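Protein toll (PDB 4LXR) binds the cleaved, active form of the cytokine Spaetzle through its leucine-rich-repeat ectodomain, switching on signalling for embryonic dorsal-ventral patterning and antifungal defence. Local coordinates at residues Pro635-His638 and Leu643-Leu646; Arg655-Ser658 and Gly663-Ser666; Thr705-Leu710 and Leu736-Asp741. All coordinates share one frame; numbering follows the deposited sequence.

Contact 1: residues Pro635-His638 and Leu643-Leu646; sequences PNLH and LMEL
M644 and L637 lie alongside each other, their side chains running past one another in opposite directions. Both leucine branches reach the base of the methionine: CD2 of L637 is 4.0 Å from CB of M644, and L637 CD1 stands the same 4.0 Å from that atom. Further along, the methionine sulfur SD passes L637 CB at 4.1 Å. With CG opposite the backbone N (chi1 179°) and the rest of the chain extended, M644 carries its methyl group beyond the leucine to the backbone of P635, where CE meets the carbonyl O of P635 at 3.5 Å. That is van der Waals packing, and no hydrogen bond crosses between the two segments. CD1 of L637 also touches the carbonyl O of L643, at 4.0 Å. The setting is a leucine-rich-repeat solenoid: 643-646 belongs to the strand that opens LRR 16, while 635-638 is in the loop leading from strand 618-622, which overlaps the N-terminal capping (LRRNT) region of this second stack of repeats. The preceding strand adds to this apolar cluster, with I621 against both P635 and M644, and L619 against L637. On the side of the next repeat, the backbone N of M644 is hydrogen-bonded to T668 OG1, just ahead of strand 669-671.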
loop_
_atom_site.group_PDB
_atom_site.type_symbol
_atom_site.label_atom_id
_atom_site.label_comp_id
_atom_site.label_asym_id
_atom_site.label_seq_id
_atom_site.Cartn_x
_atom_site.Cartn_y
_atom_site.Cartn_z
ATOM N N PRO A 635 24.091 26.701 44.523
ATOM C CA PRO A 635 24.204 27.457 43.274
ATOM C C PRO A 635 23.235 28.625 43.258
ATOM O O PRO A 635 22.181 28.545 43.872
ATOM C CB PRO A 635 23.790 26.437 42.209
ATOM C CG PRO A 635 22.892 25.490 42.926
ATOM C CD PRO A 635 23.434 25.396 44.324
ATOM N N ASN A 636 23.591 29.697 42.562
ATOM C CA ASN A 636 22.698 30.840 42.412
ATOM C C ASN A 636 21.454 30.507 41.593
ATOM O O ASN A 636 21.510 29.712 40.654
ATOM C CB ASN A 636 23.448 32.014 41.786
ATOM C CG ASN A 636 23.881 33.036 42.813
ATOM O OD1 ASN A 636 23.414 34.177 42.803
ATOM N ND2 ASN A 636 24.759 32.629 43.723
ATOM N N LEU A 637 20.332 31.120 41.950
ATOM C CA LEU A 637 19.083 30.893 41.229
ATOM C C LEU A 637 18.997 31.772 39.985
ATOM O O LEU A 637 19.093 32.998 40.078
ATOM C CB LEU A 637 17.882 31.166 42.132
ATOM C CG LEU A 637 16.518 30.746 41.582
ATOM C CD1 LEU A 637 16.509 29.247 41.303
ATOM C CD2 LEU A 637 15.396 31.132 42.550
ATOM N N HIS A 638 18.822 31.142 38.824
ATOM C CA HIS A 638 18.659 31.885 37.577
ATOM C C HIS A 638 17.494 32.859 37.707
ATOM O O HIS A 638 16.482 32.551 38.338
ATOM C CB HIS A 638 18.443 30.937 36.395
ATOM C CG HIS A 638 19.656 30.132 36.037
ATOM N ND1 HIS A 638 19.689 29.275 34.958
ATOM C CD2 HIS A 638 20.880 30.059 36.611
ATOM C CE1 HIS A 638 20.880 28.708 34.884
ATOM N NE2 HIS A 638 21.622 29.165 35.875
ATOM N N LEU A 643 11.058 29.275 41.629
ATOM C CA LEU A 643 11.060 28.418 42.803
ATOM C C LEU A 643 12.407 27.727 42.994
ATOM O O LEU A 643 13.070 27.353 42.025
ATOM C CB LEU A 643 9.985 27.351 42.655
ATOM C CG LEU A 643 8.562 27.793 42.319
ATOM C CD1 LEU A 643 7.709 26.562 42.043
ATOM C CD2 LEU A 643 7.949 28.639 43.451
ATOM N N MET A 644 12.792 27.525 44.251
ATOM C CA MET A 644 14.032 26.826 44.576
ATOM C C MET A 644 13.784 25.951 45.805
ATOM O O MET A 644 13.572 26.468 46.913
ATOM C CB MET A 644 15.140 27.841 44.843
ATOM C CG MET A 644 16.488 27.254 45.212
ATOM S SD MET A 644 17.735 28.556 45.284
ATOM C CE MET A 644 19.245 27.622 45.530
ATOM N N GLU A 645 13.783 24.635 45.610
ATOM C CA GLU A 645 13.476 23.714 46.699
ATOM C C GLU A 645 14.753 23.107 47.252
ATOM O O GLU A 645 15.525 22.495 46.528
ATOM C CB GLU A 645 12.541 22.596 46.239
ATOM C CG GLU A 645 11.281 23.059 45.548
ATOM C CD GLU A 645 10.363 21.902 45.194
ATOM O OE1 GLU A 645 9.255 22.157 44.676
ATOM O OE2 GLU A 645 10.747 20.737 45.436
ATOM N N LEU A 646 14.984 23.279 48.542
ATOM C CA LEU A 646 16.198 22.749 49.131
ATOM C C LEU A 646 15.840 21.549 49.978
ATOM O O LEU A 646 15.309 21.688 51.072
ATOM C CB LEU A 646 16.906 23.820 49.950
ATOM C CG LEU A 646 18.174 23.460 50.708
ATOM C CD1 LEU A 646 19.267 22.871 49.776
ATOM C CD2 LEU A 646 18.661 24.717 51.390
#

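Contact 2: residues Arg655-Ser658 and Gly663-Ser666; sequences RLPS and GYES. With NAG (2-acetamido-2-deoxy-beta-D-glucopyranose), chain K.
P657 sits squarely over one face of the Y664 ring. Its CG lies 3.5 Å from the ring centroid and only 3° off the normal, a CH-pi contact right above the middle of the ring, and CD of P657 follows at 3.8 Å from Y664 CZ. The carbonyl O of S658 comes in obliquely, 3.3 Å from CD2 of Y664. At the phenol end, L656 crosses the tyrosine at about a right angle and its CB is 3.7 Å from Y664 OH. That hydroxyl has its polar partner in the next repeat, where it is hydrogen-bonded to the carbonyl O of Q684; this bond and the proline over the face probably restrict how the ring can turn. Y664 puts CG opposite its backbone N (chi1 178°), which carries the ring from its own turn across to 655-658. The turn itself is closed by the backbone bond from S666 N to G663 O, 3.0 Å long. Beyond it lies an N-acetylglucosamine of a glycan attached to this protein: S666 OG donates to the sugar's acetamide O7 over 3.0 Å, and the acetamide methyl C8 rests 3.3 Å from E665 O. L656 and P657 form the leucine-proline pair of the repeat consensus in LRR 16, and Y664 leads into LRR 17. Both segments lie in the one long loop that returns from strand 643-647 to its parallel neighbour 669-671. The loop before strand 643-647 meets it, with V631 against P657 and L634 against Y664, and P686, from the loop after strand 669-671, touches the tyrosine as well.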
loop_
_atom_site.group_PDB
_atom_site.type_symbol
_atom_site.label_atom_id
_atom_site.label_comp_id
_atom_site.label_asym_id
_atom_site.label_seq_id
_atom_site.Cartn_x
_atom_site.Cartn_y
_atom_site.Cartn_z
ATOM N N ARG A 655 22.676 23.650 62.473
ATOM C CA ARG A 655 22.218 25.027 62.417
ATOM C C ARG A 655 21.967 25.403 60.954
ATOM O O ARG A 655 22.423 24.711 60.052
ATOM C CB ARG A 655 23.273 25.939 63.046
ATOM C CG ARG A 655 22.839 27.376 63.285
ATOM C CD ARG A 655 23.973 28.215 63.900
ATOM N NE ARG A 655 24.520 27.618 65.121
ATOM C CZ ARG A 655 23.900 27.605 66.301
ATOM N NH1 ARG A 655 22.694 28.149 66.433
ATOM N NH2 ARG A 655 24.483 27.037 67.352
ATOM N N LEU A 656 21.215 26.474 60.721
ATOM C CA LEU A 656 21.034 27.007 59.379
ATOM C C LEU A 656 21.989 28.183 59.171
ATOM O O LEU A 656 22.397 28.834 60.137
ATOM C CB LEU A 656 19.589 27.456 59.178
ATOM C CG LEU A 656 18.522 26.359 59.192
ATOM C CD1 LEU A 656 17.124 26.957 59.058
ATOM C CD2 LEU A 656 18.774 25.332 58.086
ATOM N N PRO A 657 22.367 28.457 57.912
ATOM C CA PRO A 657 23.199 29.641 57.671
ATOM C C PRO A 657 22.308 30.879 57.667
ATOM O O PRO A 657 21.084 30.732 57.751
ATOM C CB PRO A 657 23.768 29.382 56.272
ATOM C CG PRO A 657 22.717 28.576 55.595
ATOM C CD PRO A 657 22.102 27.704 56.674
ATOM N N SER A 658 22.894 32.071 57.578
ATOM C CA SER A 658 22.087 33.290 57.522
ATOM C C SER A 658 21.407 33.446 56.158
ATOM O O SER A 658 21.837 32.856 55.163
ATOM C CB SER A 658 22.913 34.531 57.873
ATOM O OG SER A 658 23.588 35.038 56.749
ATOM N N GLY A 663 22.977 31.902 46.940
ATOM C CA GLY A 663 22.188 30.724 46.612
ATOM C C GLY A 663 21.077 30.479 47.625
ATOM O O GLY A 663 19.890 30.583 47.308
ATOM N N TYR A 664 21.477 30.166 48.855
ATOM C CA TYR A 664 20.569 29.932 49.969
ATOM C C TYR A 664 19.605 31.105 50.207
ATOM O O TYR A 664 18.518 30.916 50.757
ATOM C CB TYR A 664 21.389 29.635 51.236
ATOM C CG TYR A 664 20.574 29.420 52.505
ATOM C CD1 TYR A 664 20.078 28.165 52.828
ATOM C CD2 TYR A 664 20.316 30.471 53.383
ATOM C CE1 TYR A 664 19.351 27.959 53.979
ATOM C CE2 TYR A 664 19.576 30.274 54.547
ATOM C CZ TYR A 664 19.099 29.016 54.836
ATOM O OH TYR A 664 18.359 28.796 55.983
ATOM N N GLU A 665 19.996 32.308 49.790
ATOM C CA GLU A 665 19.163 33.501 49.981
ATOM C C GLU A 665 17.902 33.517 49.115
ATOM O O GLU A 665 16.999 34.320 49.348
ATOM C CB GLU A 665 19.968 34.772 49.700
ATOM C CG GLU A 665 20.405 34.934 48.249
ATOM C CD GLU A 665 21.135 36.242 48.001
ATOM O OE1 GLU A 665 21.204 37.072 48.932
ATOM O OE2 GLU A 665 21.644 36.439 46.876
ATOM N N SER A 666 17.849 32.641 48.116
ATOM C CA SER A 666 16.784 32.668 47.114
ATOM C C SER A 666 15.877 31.460 47.216
ATOM O O SER A 666 14.954 31.309 46.426
ATOM C CB SER A 666 17.395 32.688 45.712
ATOM O OG SER A 666 18.517 33.541 45.667
HETATM C C1 NAG K . 12.962 36.899 45.711
HETATM C C2 NAG K . 14.315 37.332 45.146
HETATM C C3 NAG K . 14.149 38.598 44.312
HETATM C C4 NAG K . 13.108 38.376 43.224
HETATM C C5 NAG K . 11.797 37.876 43.833
HETATM C C6 NAG K . 10.777 37.485 42.788
HETATM C C7 NAG K . 16.355 36.746 46.384
HETATM C C8 NAG K . 17.260 37.111 47.524
HETATM N N2 NAG K . 15.293 37.540 46.205
HETATM O O3 NAG K . 15.394 38.967 43.729
HETATM O O4 NAG K . 12.875 39.600 42.535
HETATM O O5 NAG K . 12.029 36.706 44.635
HETATM O O6 NAG K . 11.051 36.196 42.258
HETATM O O7 NAG K . 16.573 35.770 45.661
#

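Contact 3: residues Thr705-Leu710 and Leu736-Asp741; sequences TVLGFL and LLFTQD
F738 swings its ring opposite its own backbone N (chi1 174°) and out towards the 705-710 helix, where L707 and L710 receive it. Both leucines set CG opposite the carbonyl carbon, L707 with chi1 -57°, and from there one of its methyls, CD2, lies over a face of the phenylalanine. The methyl is off-centre, displaced toward the rim: CD2 of L707 is 4.1 Å from the F738 ring centroid and 22° from the normal, still a CH-pi contact. Its other methyl, L707 CD1, reaches F738 CB at 4.2 Å. The far end of the ring is met by L710, whose CB comes within 3.8 Å of F738 CZ; the two side chains cross at about a right angle. Between the leucines, the carbonyl O of L707 packs 3.9 Å from CE1 of F738. With an alanine at this position L707 CD2 and L710 CB would probably lose their shared apolar partner, opening a gap between the helices. N711 and I746 also touch the F738 side chain. On its own helix, L736 O accepts both Q740 N and T739 OG1, the hydroxyl bond being 2.8 Å, and F738 O takes a further bond from the N742 side chain as the helix ends. No hydrogen bond crosses between the two segments; they are joined by apolar packing, with the L707 carbonyl O as the one polar atom against the ring. Helix 704-710 belongs to LRR 18 and helix 733-740 to the second LRRCT region, an arrangement characteristic of a cysteine-rich C-terminal cap shielding the hydrophobic core of the last repeat in a leucine-rich-repeat solenoid.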
loop_
_atom_site.group_PDB
_atom_site.type_symbol
_atom_site.label_atom_id
_atom_site.label_comp_id
_atom_site.label_asym_id
_atom_site.label_seq_id
_atom_site.Cartn_x
_atom_site.Cartn_y
_atom_site.Cartn_z
ATOM N N THR A 705 9.438 36.434 66.771
ATOM C CA THR A 705 9.932 36.993 65.521
ATOM C C THR A 705 9.825 35.989 64.357
ATOM O O THR A 705 9.552 36.370 63.211
ATOM C CB THR A 705 11.372 37.520 65.662
ATOM O OG1 THR A 705 11.790 38.076 64.414
ATOM C CG2 THR A 705 12.324 36.407 66.059
ATOM N N VAL A 706 10.022 34.709 64.655
ATOM C CA VAL A 706 9.875 33.672 63.646
ATOM C C VAL A 706 8.402 33.473 63.309
ATOM O O VAL A 706 8.041 33.261 62.152
ATOM C CB VAL A 706 10.493 32.344 64.100
ATOM C CG1 VAL A 706 10.095 31.218 63.151
ATOM C CG2 VAL A 706 11.997 32.474 64.160
ATOM N N LEU A 707 7.552 33.569 64.326
ATOM C CA LEU A 707 6.114 33.407 64.138
ATOM C C LEU A 707 5.557 34.543 63.288
ATOM O O LEU A 707 4.652 34.328 62.484
ATOM C CB LEU A 707 5.388 33.330 65.492
ATOM C CG LEU A 707 5.890 32.217 66.419
ATOM C CD1 LEU A 707 5.198 32.269 67.780
ATOM C CD2 LEU A 707 5.713 30.840 65.773
ATOM N N GLY A 708 6.104 35.747 63.460
ATOM C CA GLY A 708 5.691 36.890 62.663
ATOM C C GLY A 708 6.018 36.681 61.191
ATOM O O GLY A 708 5.203 36.962 60.312
ATOM N N PHE A 709 7.220 36.167 60.938
ATOM C CA PHE A 709 7.685 35.820 59.598
ATOM C C PHE A 709 6.751 34.800 58.937
ATOM O O PHE A 709 6.400 34.924 57.761
ATOM C CB PHE A 709 9.106 35.261 59.714
ATOM C CG PHE A 709 9.719 34.823 58.407
ATOM C CD1 PHE A 709 9.438 33.567 57.872
ATOM C CD2 PHE A 709 10.618 35.648 57.739
ATOM C CE1 PHE A 709 10.013 33.155 56.677
ATOM C CE2 PHE A 709 11.200 35.241 56.547
ATOM C CZ PHE A 709 10.904 33.990 56.020
ATOM N N LEU A 710 6.354 33.789 59.699
ATOM C CA LEU A 710 5.456 32.752 59.194
ATOM C C LEU A 710 4.072 33.274 58.780
ATOM O O LEU A 710 3.419 32.698 57.901
ATOM C CB LEU A 710 5.344 31.623 60.212
ATOM C CG LEU A 710 6.674 30.872 60.294
ATOM C CD1 LEU A 710 6.651 29.822 61.390
ATOM C CD2 LEU A 710 7.001 30.243 58.929
ATOM N N LEU A 736 1.721 28.736 71.124
ATOM C CA LEU A 736 0.413 28.111 71.307
ATOM C C LEU A 736 -0.657 28.911 70.573
ATOM O O LEU A 736 -1.444 28.340 69.821
ATOM C CB LEU A 736 0.059 27.926 72.796
ATOM C CG LEU A 736 -1.195 27.079 73.061
ATOM C CD1 LEU A 736 -0.996 25.665 72.537
ATOM C CD2 LEU A 736 -1.640 27.046 74.561
ATOM N N LEU A 737 -0.668 30.232 70.762
ATOM C CA LEU A 737 -1.644 31.091 70.072
ATOM C C LEU A 737 -1.498 31.064 68.532
ATOM O O LEU A 737 -2.497 31.062 67.817
ATOM C CB LEU A 737 -1.598 32.532 70.600
ATOM C CG LEU A 737 -2.119 32.800 72.021
ATOM C CD1 LEU A 737 -1.834 34.255 72.427
ATOM C CD2 LEU A 737 -3.607 32.462 72.172
ATOM N N PHE A 738 -0.257 31.047 68.046
ATOM C CA PHE A 738 0.017 30.906 66.620
ATOM C C PHE A 738 -0.659 29.660 66.049
ATOM O O PHE A 738 -1.406 29.756 65.076
ATOM C CB PHE A 738 1.533 30.875 66.349
ATOM C CG PHE A 738 1.902 30.580 64.910
ATOM C CD1 PHE A 738 1.827 31.570 63.937
ATOM C CD2 PHE A 738 2.347 29.316 64.536
ATOM C CE1 PHE A 738 2.176 31.299 62.604
ATOM C CE2 PHE A 738 2.698 29.036 63.205
ATOM C CZ PHE A 738 2.611 30.031 62.240
ATOM N N THR A 739 -0.420 28.506 66.669
ATOM C CA THR A 739 -0.970 27.252 66.167
ATOM C C THR A 739 -2.498 27.261 66.149
ATOM O O THR A 739 -3.114 26.757 65.206
ATOM C CB THR A 739 -0.483 26.022 66.961
ATOM O OG1 THR A 739 -1.019 26.075 68.296
ATOM C CG2 THR A 739 1.050 25.965 66.994
ATOM N N GLN A 740 -3.092 27.852 67.182
ATOM C CA GLN A 740 -4.540 27.912 67.317
ATOM C C GLN A 740 -5.191 28.734 66.207
ATOM O O GLN A 740 -6.305 28.407 65.770
ATOM C CB GLN A 740 -4.959 28.451 68.706
ATOM C CG GLN A 740 -4.537 27.579 69.885
ATOM C CD GLN A 740 -4.920 28.188 71.221
ATOM O OE1 GLN A 740 -5.255 29.367 71.302
ATOM N NE2 GLN A 740 -4.890 27.380 72.271
ATOM N N ASP A 741 -4.525 29.794 65.749
ATOM C CA ASP A 741 -5.117 30.583 64.662
ATOM C C ASP A 741 -4.512 30.312 63.270
ATOM O O ASP A 741 -4.711 31.089 62.339
ATOM C CB ASP A 741 -5.085 32.077 64.967
ATOM C CG ASP A 741 -6.201 32.841 64.264
ATOM O OD1 ASP A 741 -7.275 32.245 63.997
ATOM O OD2 ASP A 741 -6.010 34.047 63.995
#

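Following the chain from the N terminus, the three contacts come strictly in series, with no nesting or crossing. Contact 1 closes a short loop, four residues lying between its segments, as the chain enters strand 643-647. Contact 2 does the same within the loop from that strand to 669-671. These two adjoin, their centres 11 Å apart: M644 CE touches G663 O at 3.5 Å, so the start of LRR 16 packs against its own end. Contact 3 spans 25 intervening residues, including strand 718-720, and fastens the last repeat to the C-terminal cap. Its nearest atoms stay about 9 Å from contact 2, and it touches neither of the others.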